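PDB 6HXJ: ATP-citrate lyase beta-subunit from Chlorobium limicola, which probably forms part of an ATP-dependent lyase that uses coenzyme A to split citrate into oxaloacetate and acetyl-CoA, with ADP and phosphate released. Local coordinates for residues A[121-124]-A[125-129]; A[166-169]-A[170-174]; A[176-179]-A[180-184]; A[210-213]-A[214-217]; A[231-234]-A[235-239]. All blocks are in the same frame, centred on the assembly; numbering follows the deposited sequence.

In the fold
From the N terminus the contacts follow in series; none nests in or crosses another. Contact 1 begins at the end of strand 115-121 and shapes the loop leading to its antiparallel neighbour, strand 136-141. Contacts 2 and 3 share helix 163-181, with centres about 14 Å apart: the first is a mid-helix turn, the second closes the turn into strand 184-195. Contact 4, a 3-10 turn after strand 200-210, folds back on contact 3, where D183 O lies 2.8 Å from D211 N and D183 OD1 makes a salt bridge with R217 NH2. Contact 5 starts helix 235-246 in the citrate-binding part, about 22 Å from contact 4 between centres.

Contact 1: A[121-124]-A[125-129]; sequences SKHG and GVDIE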
# COMPACT_ATOMS: atom_id res chain seq x y z
N SER A 121 -31.16 26.32 71.46
CA SER A 121 -31.89 27.13 72.43
C SER A 121 -33.27 26.57 72.69
O SER A 121 -33.90 26.03 71.79
CB SER A 121 -32.00 28.58 71.97
OG SER A 121 -32.37 29.41 73.06
N LYS A 122 -33.73 26.72 73.93
CA LYS A 122 -35.08 26.29 74.33
C LYS A 122 -36.07 27.41 74.00
O LYS A 122 -37.27 27.15 73.88
CB LYS A 122 -35.09 25.96 75.82
CG LYS A 122 -35.96 24.76 76.18
CD LYS A 122 -35.86 24.42 77.67
CE LYS A 122 -36.94 23.44 78.08
NZ LYS A 122 -37.13 23.43 79.55
N HIS A 123 -35.56 28.65 73.86
CA HIS A 123 -36.31 29.86 73.54
C HIS A 123 -36.32 30.10 72.04
O HIS A 123 -35.60 30.97 71.55
CB HIS A 123 -35.73 31.08 74.27
CG HIS A 123 -35.91 31.01 75.74
ND1 HIS A 123 -37.16 31.09 76.33
CD2 HIS A 123 -34.97 30.87 76.71
CE1 HIS A 123 -36.95 30.99 77.63
NE2 HIS A 123 -35.65 30.86 77.91
N GLY A 124 -37.16 29.37 71.34
CA GLY A 124 -37.29 29.49 69.90
C GLY A 124 -38.36 30.47 69.46
O GLY A 124 -39.23 30.85 70.24
N GLY A 125 -38.27 30.85 68.21
CA GLY A 125 -39.19 31.83 67.63
C GLY A 125 -38.58 33.21 67.56
O GLY A 125 -37.37 33.34 67.41
N VAL A 126 -39.42 34.26 67.67
CA VAL A 126 -39.03 35.68 67.59
C VAL A 126 -38.21 36.18 68.82
O VAL A 126 -37.35 37.06 68.69
CB VAL A 126 -40.29 36.57 67.34
CG1 VAL A 126 -39.91 37.92 66.72
CG2 VAL A 126 -41.32 35.86 66.46
N ASP A 127 -38.49 35.59 70.00
CA ASP A 127 -37.90 35.94 71.29
C ASP A 127 -36.42 35.55 71.47
O ASP A 127 -35.84 35.88 72.51
CB ASP A 127 -38.76 35.36 72.44
CG ASP A 127 -38.91 33.85 72.47
OD1 ASP A 127 -38.40 33.18 71.55
OD2 ASP A 127 -39.56 33.33 73.41
N ILE A 128 -35.80 34.87 70.48
CA ILE A 128 -34.38 34.45 70.47
C ILE A 128 -33.38 35.66 70.50
O ILE A 128 -32.27 35.49 71.02
CB ILE A 128 -34.09 33.46 69.29
CG1 ILE A 128 -32.69 32.80 69.36
CG2 ILE A 128 -34.31 34.10 67.91
CD1 ILE A 128 -32.52 31.67 70.27
N GLU A 129 -33.78 36.85 69.96
CA GLU A 129 -32.91 38.05 69.90
C GLU A 129 -32.40 38.48 71.31
O GLU A 129 -31.20 38.72 71.49
CB GLU A 129 -33.59 39.22 69.14
CG GLU A 129 -33.86 38.95 67.67
CD GLU A 129 -34.70 40.01 66.99
OE1 GLU A 129 -35.92 39.78 66.80
OE2 GLU A 129 -34.14 41.08 66.64
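G124 and G125 stand side by side where the chain swings round, their CA atoms 3.8 Å apart. G125 has a positive phi of 100° with psi -149°, a shape in which any CB would be jammed against G124 O, so this position calls for glycine. Beyond it the chain folds back far enough for I128 and D127 to approach S121 and H123. I128 does most of the touching. Its CG1 lies anti to the backbone N (chi1 -171°), which carries CD1 back to S121, 3.6 Å from S121 CB, and to 3.4 Å from H123 O. The loop joins strand 115-121 to the antiparallel strand 136-141 in the main sheet of the ATP-grasp domain, and Y106 of strand 104-112 packs against both S121 and I128. S121 OG is hydrogen-bonded to S134 OG across this loop, and it also receives a weak bond from H123 N at 3.4 Å. G125 O is held by N190 ND2. The remaining approach is made by D127, whose carboxylate turns toward the bend and the G124 carbonyl; both groups are acceptors there, and they do not bond to each other. D127 OD2 sits obliquely to the H123 ring, 4.4 Å from H123 ND1, near without a charged contact.

Contact 2: A[166-169]-A[170-174]; sequences ERVG and KICSR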
# COMPACT_ATOMS: atom_id res chain seq x y z
N GLU A 166 -33.35 13.65 74.76
CA GLU A 166 -32.92 12.58 73.88
C GLU A 166 -33.45 12.86 72.49
O GLU A 166 -32.69 12.85 71.54
CB GLU A 166 -33.44 11.23 74.39
CG GLU A 166 -32.98 10.89 75.80
CD GLU A 166 -33.55 9.61 76.38
OE1 GLU A 166 -33.35 8.55 75.75
OE2 GLU A 166 -34.15 9.67 77.48
N ARG A 167 -34.76 13.15 72.40
CA ARG A 167 -35.45 13.47 71.16
C ARG A 167 -34.78 14.61 70.43
O ARG A 167 -34.52 14.49 69.24
CB ARG A 167 -36.92 13.80 71.43
CG ARG A 167 -37.79 12.57 71.56
CD ARG A 167 -39.23 12.95 71.83
NE ARG A 167 -40.01 11.82 72.32
CZ ARG A 167 -40.77 11.03 71.57
NH1 ARG A 167 -41.45 10.03 72.12
NH2 ARG A 167 -40.88 11.25 70.26
N VAL A 168 -34.47 15.69 71.14
CA VAL A 168 -33.77 16.84 70.60
C VAL A 168 -32.41 16.37 70.12
O VAL A 168 -32.07 16.62 68.97
CB VAL A 168 -33.67 17.98 71.63
CG1 VAL A 168 -32.63 19.00 71.22
CG2 VAL A 168 -35.02 18.66 71.81
N GLY A 169 -31.69 15.65 70.98
CA GLY A 169 -30.38 15.09 70.65
C GLY A 169 -30.41 14.28 69.37
O GLY A 169 -29.59 14.50 68.48
N LYS A 170 -31.38 13.36 69.25
CA LYS A 170 -31.54 12.54 68.05
C LYS A 170 -31.71 13.41 66.81
O LYS A 170 -31.03 13.18 65.81
CB LYS A 170 -32.70 11.54 68.19
CG LYS A 170 -32.26 10.20 68.76
CD LYS A 170 -33.36 9.15 68.64
CE LYS A 170 -33.09 7.94 69.50
NZ LYS A 170 -34.16 6.91 69.37
N ILE A 171 -32.58 14.45 66.89
CA ILE A 171 -32.83 15.41 65.80
C ILE A 171 -31.52 16.04 65.41
O ILE A 171 -31.19 16.05 64.23
CB ILE A 171 -33.88 16.49 66.18
CG1 ILE A 171 -35.30 15.90 66.27
CG2 ILE A 171 -33.83 17.70 65.21
CD1 ILE A 171 -36.12 16.50 67.35
N CYS A 172 -30.77 16.53 66.40
CA CYS A 172 -29.49 17.17 66.16
C CYS A 172 -28.56 16.32 65.37
O CYS A 172 -28.00 16.81 64.41
CB CYS A 172 -28.85 17.63 67.45
SG CYS A 172 -29.57 19.16 68.07
N SER A 173 -28.44 15.05 65.71
CA SER A 173 -27.57 14.15 64.97
C SER A 173 -27.95 14.08 63.50
O SER A 173 -27.09 14.16 62.63
CB SER A 173 -27.56 12.77 65.63
OG SER A 173 -28.69 11.94 65.42
N ARG A 174 -29.25 13.98 63.24
CA ARG A 174 -29.77 13.94 61.88
C ARG A 174 -29.38 15.23 61.17
O ARG A 174 -28.87 15.18 60.06
CB ARG A 174 -31.29 13.77 61.89
CG ARG A 174 -31.83 12.69 62.83
CD ARG A 174 -32.22 11.39 62.16
NE ARG A 174 -32.84 10.48 63.13
CZ ARG A 174 -34.14 10.16 63.17
NH1 ARG A 174 -34.98 10.66 62.27
NH2 ARG A 174 -34.59 9.33 64.09
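K170 O is gripped twice, by S173 OG at 2.7 Å and by R174 N at 3.2 Å, while K170 N reaches back across the contact to E166 O at 2.7 Å. The S173 hydroxyl, bonding a carbonyl three residues back, gets there because it sits between its backbone N and carbonyl carbon (chi1 76°), a torsion that folds OG against the preceding turn. R174 N to K170 O and K170 N to E166 O are i to i+4 backbone bonds of helix 163-181, and three more continue the pattern: I171 N to R167 O at 3.0 Å, C172 N to V168 O at 2.9 Å and S173 N to G169 O at 3.0 Å, the N-H of C172 pointing nearly straight at its acceptor (166°). Side chains add little between the turns. I171 stretches alongside the backbone, its CD1 resting on R167 O, and C172 SG comes 4.4 Å from V168 CG1 in a light apolar touch. V168, I171 and C172 share the side that faces the sheet: V168 and I171 rest on F201 of strand 200-210, and V168 and C172 on I120 of strand 115-121. K170 and S173 touch I148 of helix 148-158. The chemistry is therefore almost wholly backbone bonding, with the serine hydroxyl sharing a carbonyl that the helix already uses, so this polar side chain can lie against an apolar neighbour with its proton committed.

Contact 3: A[176-179]-A[180-184]; sequences ILCF and DNEDA
F179 carries the C-terminal end of helix 163-181 onto A184, the first residue of strand 184-195 in the ATP-grasp domain. Its CB leans on the backbone at D180 N, which also lies near the edge of the ring. With chi1 at -174°, CG points away from the F179 nitrogen and the ring runs out along the returning chain. CD2 meets A184 CB at 3.6 Å, and CE2 is close to the same methyl. At the tip, CZ lies 3.4 Å from A184 O, which stands over one face of the ring, offset toward the rim. I109 and A116 of the neighbouring strands also pack against this phenyl. Were F179 a serine, the A184 methyl, I109 and A116 would probably lose their apolar cover and a gap would open where the helix ends. The turn that brings A184 round passes through D183, whose backbone is left-handed (phi 54°), and is tied by a weak bond from A184 N to F179 O at 3.4 Å. E182 N still bonds C178 O at 2.8 Å, while the E182 carboxylate is held by K15, W16 and W221. One turn back, L177 O is gripped by both nitrogens of N181: N at 2.8 Å and ND2 at 3.0 Å, with that oxygen lying in the amide plane of N181 and ND2 also 3.8 Å from L177 CD2.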
# COMPACT_ATOMS: atom_id res chain seq x y z
N ILE A 176 -26.88 17.07 61.94
CA ILE A 176 -25.44 16.94 61.81
C ILE A 176 -25.09 16.05 60.64
O ILE A 176 -24.14 16.36 59.92
CB ILE A 176 -24.82 16.45 63.13
CG1 ILE A 176 -24.78 17.61 64.15
CG2 ILE A 176 -23.41 15.88 62.91
CD1 ILE A 176 -24.64 17.21 65.59
N LEU A 177 -25.85 14.96 60.43
CA LEU A 177 -25.65 14.03 59.32
C LEU A 177 -25.98 14.75 58.02
O LEU A 177 -25.23 14.65 57.06
CB LEU A 177 -26.52 12.77 59.48
CG LEU A 177 -25.89 11.67 60.26
CD1 LEU A 177 -26.86 10.53 60.50
CD2 LEU A 177 -24.60 11.25 59.60
N CYS A 178 -27.09 15.52 58.02
CA CYS A 178 -27.57 16.29 56.89
C CYS A 178 -26.52 17.29 56.52
O CYS A 178 -26.22 17.41 55.34
CB CYS A 178 -28.91 16.95 57.20
SG CYS A 178 -29.59 17.99 55.86
N PHE A 179 -25.91 17.97 57.49
CA PHE A 179 -24.90 18.98 57.24
C PHE A 179 -23.66 18.35 56.64
O PHE A 179 -23.18 18.81 55.60
CB PHE A 179 -24.56 19.74 58.54
CG PHE A 179 -23.63 20.91 58.36
CD1 PHE A 179 -22.25 20.72 58.29
CD2 PHE A 179 -24.12 22.21 58.33
CE1 PHE A 179 -21.39 21.81 58.17
CE2 PHE A 179 -23.25 23.30 58.23
CZ PHE A 179 -21.89 23.09 58.14
N ASP A 180 -23.17 17.29 57.29
CA ASP A 180 -21.98 16.57 56.85
C ASP A 180 -22.14 16.07 55.40
O ASP A 180 -21.32 16.40 54.53
CB ASP A 180 -21.71 15.40 57.82
CG ASP A 180 -20.24 15.03 58.03
OD1 ASP A 180 -19.92 13.81 57.98
OD2 ASP A 180 -19.44 15.93 58.37
N ASN A 181 -23.25 15.37 55.15
CA ASN A 181 -23.55 14.72 53.89
C ASN A 181 -24.06 15.62 52.75
O ASN A 181 -23.97 15.24 51.58
CB ASN A 181 -24.50 13.60 54.13
CG ASN A 181 -23.75 12.42 54.74
OD1 ASN A 181 -23.15 11.61 54.03
ND2 ASN A 181 -23.71 12.32 56.07
N GLU A 182 -24.62 16.78 53.07
CA GLU A 182 -25.12 17.64 52.01
C GLU A 182 -24.19 18.80 51.64
O GLU A 182 -24.61 19.71 50.93
CB GLU A 182 -26.55 18.18 52.32
CG GLU A 182 -27.66 17.14 52.32
CD GLU A 182 -27.83 16.26 51.10
OE1 GLU A 182 -27.73 16.77 49.96
OE2 GLU A 182 -28.07 15.05 51.29
N ASP A 183 -22.94 18.79 52.10
CA ASP A 183 -22.02 19.89 51.82
C ASP A 183 -22.59 21.27 52.21
O ASP A 183 -22.42 22.24 51.48
CB ASP A 183 -21.55 19.87 50.32
CG ASP A 183 -20.29 19.05 50.06
OD1 ASP A 183 -19.16 19.54 50.42
OD2 ASP A 183 -20.40 17.97 49.43
N ALA A 184 -23.30 21.37 53.34
CA ALA A 184 -23.90 22.63 53.75
C ALA A 184 -22.87 23.58 54.28
O ALA A 184 -21.84 23.14 54.77
CB ALA A 184 -24.98 22.40 54.81

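Contact 4: A[210-213]-A[214-217]; sequences VDYD and ARFR
A 3-10 turn, residues 212-217, follows strand 200-210 of the ATP-grasp domain's antiparallel sheet; in it Y212 packs beside R215, and the turn abuts another protein chain of the assembly. Two i to i+3 bonds set its pitch: A214 N to D211 O and R215 N to Y212 O, both 3.1 Å. In each the donor stands above the carbonyl plane, and for Y212 O it is 60° out of it. A third, R217 N to A214 O, carries the turn on. Y212 and R215 lie side by side and point the same way. R215 CG sits over one face of the tyrosine ring, and R215 CD is 3.9 Å from Y212 OH, while the guanidinium plane is turned 54° from the ring. A chi1 of -164° sets R215 CG opposite its own nitrogen and runs the aliphatic part of the arginine along the tyrosine. The Y212 hydroxyl itself bonds F223 O, which fixes the outer end of the ring. A214 CB rests on D211 O and also packs on D183. Outside the turn, D211 OD2 is held by the backbone of the other protein chain, and R217 NH1 pairs with an acidic side chain of that chain, so the turn helps join the two proteins. Coenzyme A is bound about 9 Å from the side chain of F216. The F216 ring swings back over the turn: D213 O meets its edge, 3.3 Å from CD1, and A214 O lies over one face, 4.0 Å above the plane.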
# COMPACT_ATOMS: atom_id res chain seq x y z
N VAL A 210 -26.04 25.78 51.02
CA VAL A 210 -25.20 24.63 50.63
C VAL A 210 -24.04 25.10 49.77
O VAL A 210 -24.12 26.13 49.12
CB VAL A 210 -25.95 23.41 50.04
CG1 VAL A 210 -26.84 22.75 51.09
CG2 VAL A 210 -26.75 23.76 48.79
N ASP A 211 -22.95 24.35 49.77
CA ASP A 211 -21.80 24.69 48.94
C ASP A 211 -22.06 24.18 47.49
O ASP A 211 -21.83 23.00 47.19
CB ASP A 211 -20.51 24.14 49.58
CG ASP A 211 -19.25 24.18 48.70
OD1 ASP A 211 -19.20 25.02 47.76
OD2 ASP A 211 -18.31 23.42 48.99
N TYR A 212 -22.60 25.06 46.61
CA TYR A 212 -23.03 24.68 45.25
C TYR A 212 -21.92 24.18 44.33
O TYR A 212 -22.25 23.45 43.41
CB TYR A 212 -23.85 25.78 44.55
CG TYR A 212 -24.88 25.23 43.59
CD1 TYR A 212 -25.93 24.43 44.04
CD2 TYR A 212 -24.80 25.49 42.22
CE1 TYR A 212 -26.86 23.89 43.15
CE2 TYR A 212 -25.74 24.97 41.32
CZ TYR A 212 -26.77 24.17 41.80
OH TYR A 212 -27.69 23.65 40.92
N ASP A 213 -20.64 24.47 44.61
CA ASP A 213 -19.50 23.96 43.84
C ASP A 213 -19.41 22.43 43.91
O ASP A 213 -18.83 21.80 43.04
CB ASP A 213 -18.20 24.54 44.41
CG ASP A 213 -18.03 26.04 44.25
OD1 ASP A 213 -18.14 26.54 43.10
OD2 ASP A 213 -17.71 26.71 45.27
N ALA A 214 -20.02 21.87 44.96
CA ALA A 214 -20.04 20.46 45.29
C ALA A 214 -21.08 19.69 44.56
O ALA A 214 -21.12 18.48 44.71
CB ALA A 214 -20.27 20.31 46.78
N ARG A 215 -21.89 20.37 43.75
CA ARG A 215 -23.04 19.75 43.03
C ARG A 215 -22.68 18.46 42.29
O ARG A 215 -23.56 17.61 42.18
CB ARG A 215 -23.66 20.75 42.05
CG ARG A 215 -25.04 20.35 41.56
CD ARG A 215 -25.29 20.68 40.10
NE ARG A 215 -26.43 19.99 39.53
CZ ARG A 215 -26.36 18.92 38.74
NH1 ARG A 215 -27.31 18.01 38.76
NH2 ARG A 215 -25.32 18.77 37.94
N PHE A 216 -21.46 18.33 41.79
CA PHE A 216 -21.08 17.15 40.99
C PHE A 216 -21.11 15.88 41.87
O PHE A 216 -21.10 14.77 41.33
CB PHE A 216 -19.69 17.35 40.35
CG PHE A 216 -18.57 17.48 41.35
CD1 PHE A 216 -18.26 18.72 41.91
CD2 PHE A 216 -17.88 16.37 41.80
CE1 PHE A 216 -17.29 18.83 42.91
CE2 PHE A 216 -16.91 16.48 42.79
CZ PHE A 216 -16.63 17.71 43.35
N ARG A 217 -21.07 16.04 43.18
CA ARG A 217 -21.09 14.90 44.08
C ARG A 217 -22.54 14.54 44.39
O ARG A 217 -22.79 13.45 44.89
CB ARG A 217 -20.40 15.26 45.39
CG ARG A 217 -18.93 15.53 45.28
CD ARG A 217 -18.25 15.11 46.55
NE ARG A 217 -18.27 16.16 47.57
CZ ARG A 217 -17.20 16.52 48.27
NH1 ARG A 217 -16.03 15.92 48.07
NH2 ARG A 217 -17.29 17.46 49.20

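Contact 5: A[231-234]-A[235-239]; sequences RPFT and EAEQQ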
# COMPACT_ATOMS: atom_id res chain seq x y z
N ARG A 231 -33.40 40.83 44.74
CA ARG A 231 -34.20 40.77 43.52
C ARG A 231 -33.60 39.79 42.48
O ARG A 231 -32.38 39.83 42.26
CB ARG A 231 -34.35 42.18 42.90
CG ARG A 231 -33.05 42.99 42.76
CD ARG A 231 -32.49 42.97 41.35
NE ARG A 231 -31.18 43.62 41.28
CZ ARG A 231 -30.50 43.84 40.16
NH1 ARG A 231 -29.32 44.44 40.20
NH2 ARG A 231 -30.99 43.45 38.99
N PRO A 232 -34.41 38.96 41.78
CA PRO A 232 -33.84 38.09 40.73
C PRO A 232 -33.43 38.86 39.48
O PRO A 232 -33.93 39.95 39.20
CB PRO A 232 -34.93 37.05 40.47
CG PRO A 232 -36.01 37.31 41.51
CD PRO A 232 -35.87 38.74 41.90
N PHE A 233 -32.51 38.27 38.75
CA PHE A 233 -31.79 38.78 37.61
C PHE A 233 -32.62 39.11 36.41
O PHE A 233 -33.57 38.40 36.08
CB PHE A 233 -30.68 37.80 37.24
CG PHE A 233 -30.08 37.09 38.43
CD1 PHE A 233 -29.09 37.70 39.19
CD2 PHE A 233 -30.48 35.81 38.78
CE1 PHE A 233 -28.52 37.04 40.29
CE2 PHE A 233 -29.92 35.15 39.87
CZ PHE A 233 -28.93 35.77 40.61
N THR A 234 -32.22 40.19 35.75
CA THR A 234 -32.75 40.77 34.51
C THR A 234 -32.34 39.89 33.30
O THR A 234 -31.67 38.89 33.46
CB THR A 234 -32.24 42.24 34.35
OG1 THR A 234 -30.91 42.30 33.80
CG2 THR A 234 -32.28 43.04 35.65
N GLU A 235 -32.69 40.32 32.09
CA GLU A 235 -32.36 39.63 30.83
C GLU A 235 -30.87 39.62 30.51
O GLU A 235 -30.32 38.56 30.24
CB GLU A 235 -33.16 40.21 29.64
CG GLU A 235 -33.21 41.74 29.54
CD GLU A 235 -33.78 42.30 28.25
OE1 GLU A 235 -34.93 41.94 27.89
OE2 GLU A 235 -33.10 43.14 27.62
N ALA A 236 -30.23 40.80 30.53
CA ALA A 236 -28.80 40.97 30.27
C ALA A 236 -28.05 40.08 31.22
O ALA A 236 -27.27 39.25 30.78
CB ALA A 236 -28.41 42.42 30.50
N GLU A 237 -28.37 40.20 32.52
CA GLU A 237 -27.77 39.44 33.60
C GLU A 237 -27.79 37.96 33.33
O GLU A 237 -26.73 37.36 33.18
CB GLU A 237 -28.45 39.77 34.92
CG GLU A 237 -27.97 41.10 35.48
CD GLU A 237 -28.74 41.72 36.64
OE1 GLU A 237 -29.11 40.97 37.58
OE2 GLU A 237 -28.92 42.96 36.64
N GLN A 238 -28.99 37.38 33.20
CA GLN A 238 -29.15 35.95 32.92
C GLN A 238 -28.42 35.56 31.65
O GLN A 238 -27.85 34.47 31.56
CB GLN A 238 -30.63 35.56 32.85
CG GLN A 238 -31.37 35.81 34.17
CD GLN A 238 -32.15 34.67 34.80
OE1 GLN A 238 -31.61 33.90 35.60
NE2 GLN A 238 -33.46 34.59 34.55
N GLN A 239 -28.37 36.48 30.67
CA GLN A 239 -27.65 36.18 29.44
C GLN A 239 -26.14 36.00 29.70
O GLN A 239 -25.53 35.07 29.17
CB GLN A 239 -27.95 37.22 28.36
CG GLN A 239 -29.34 37.07 27.75
CD GLN A 239 -29.42 36.13 26.54
OE1 GLN A 239 -28.48 35.37 26.21
NE2 GLN A 239 -30.56 36.15 25.85
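T234 sits at the N-cap position of helix 235-246, and E237, three residues on, turns back across it toward F233 and R231. The T234 carbonyl starts the helix bonding: Q238 N donates to T234 O at 3.1 Å, almost straight at 172°. The T234 side chain lies against the glutamate, CG2 3.5 Å from E237 OE2 and OG1 3.6 Å from E237 CD. E237 is extended beyond CG, which takes its carboxylate past the threonine to R231. R231 NH2 bonds the syn lone pair of E237 OE2 at 3.2 Å in a salt bridge, the two flat groups standing 72° apart. OE2 is also gripped by E255 N at the end of strand 250-255, so this oxygen ties the loop and the helix start to the sheet of the citrate-binding part. A negative group beside the first helix turn would be expected to suit the helix dipole. Losing the E237 carboxylate to an alanine is likely to leave the R231 guanidinium without its mate and E255 N without its acceptor, the arginine then held on this side by little more than the weak bond of R231 NH1 to E255 O. F233 meets the other oxygen: E237 OE1 lies in the plane of the phenyl at its edge, 3.6 Å from F233 CD1. F233 also borders Q238, whose chain crosses it at about a right angle, with Q238 CG 3.7 Å from F233 CB.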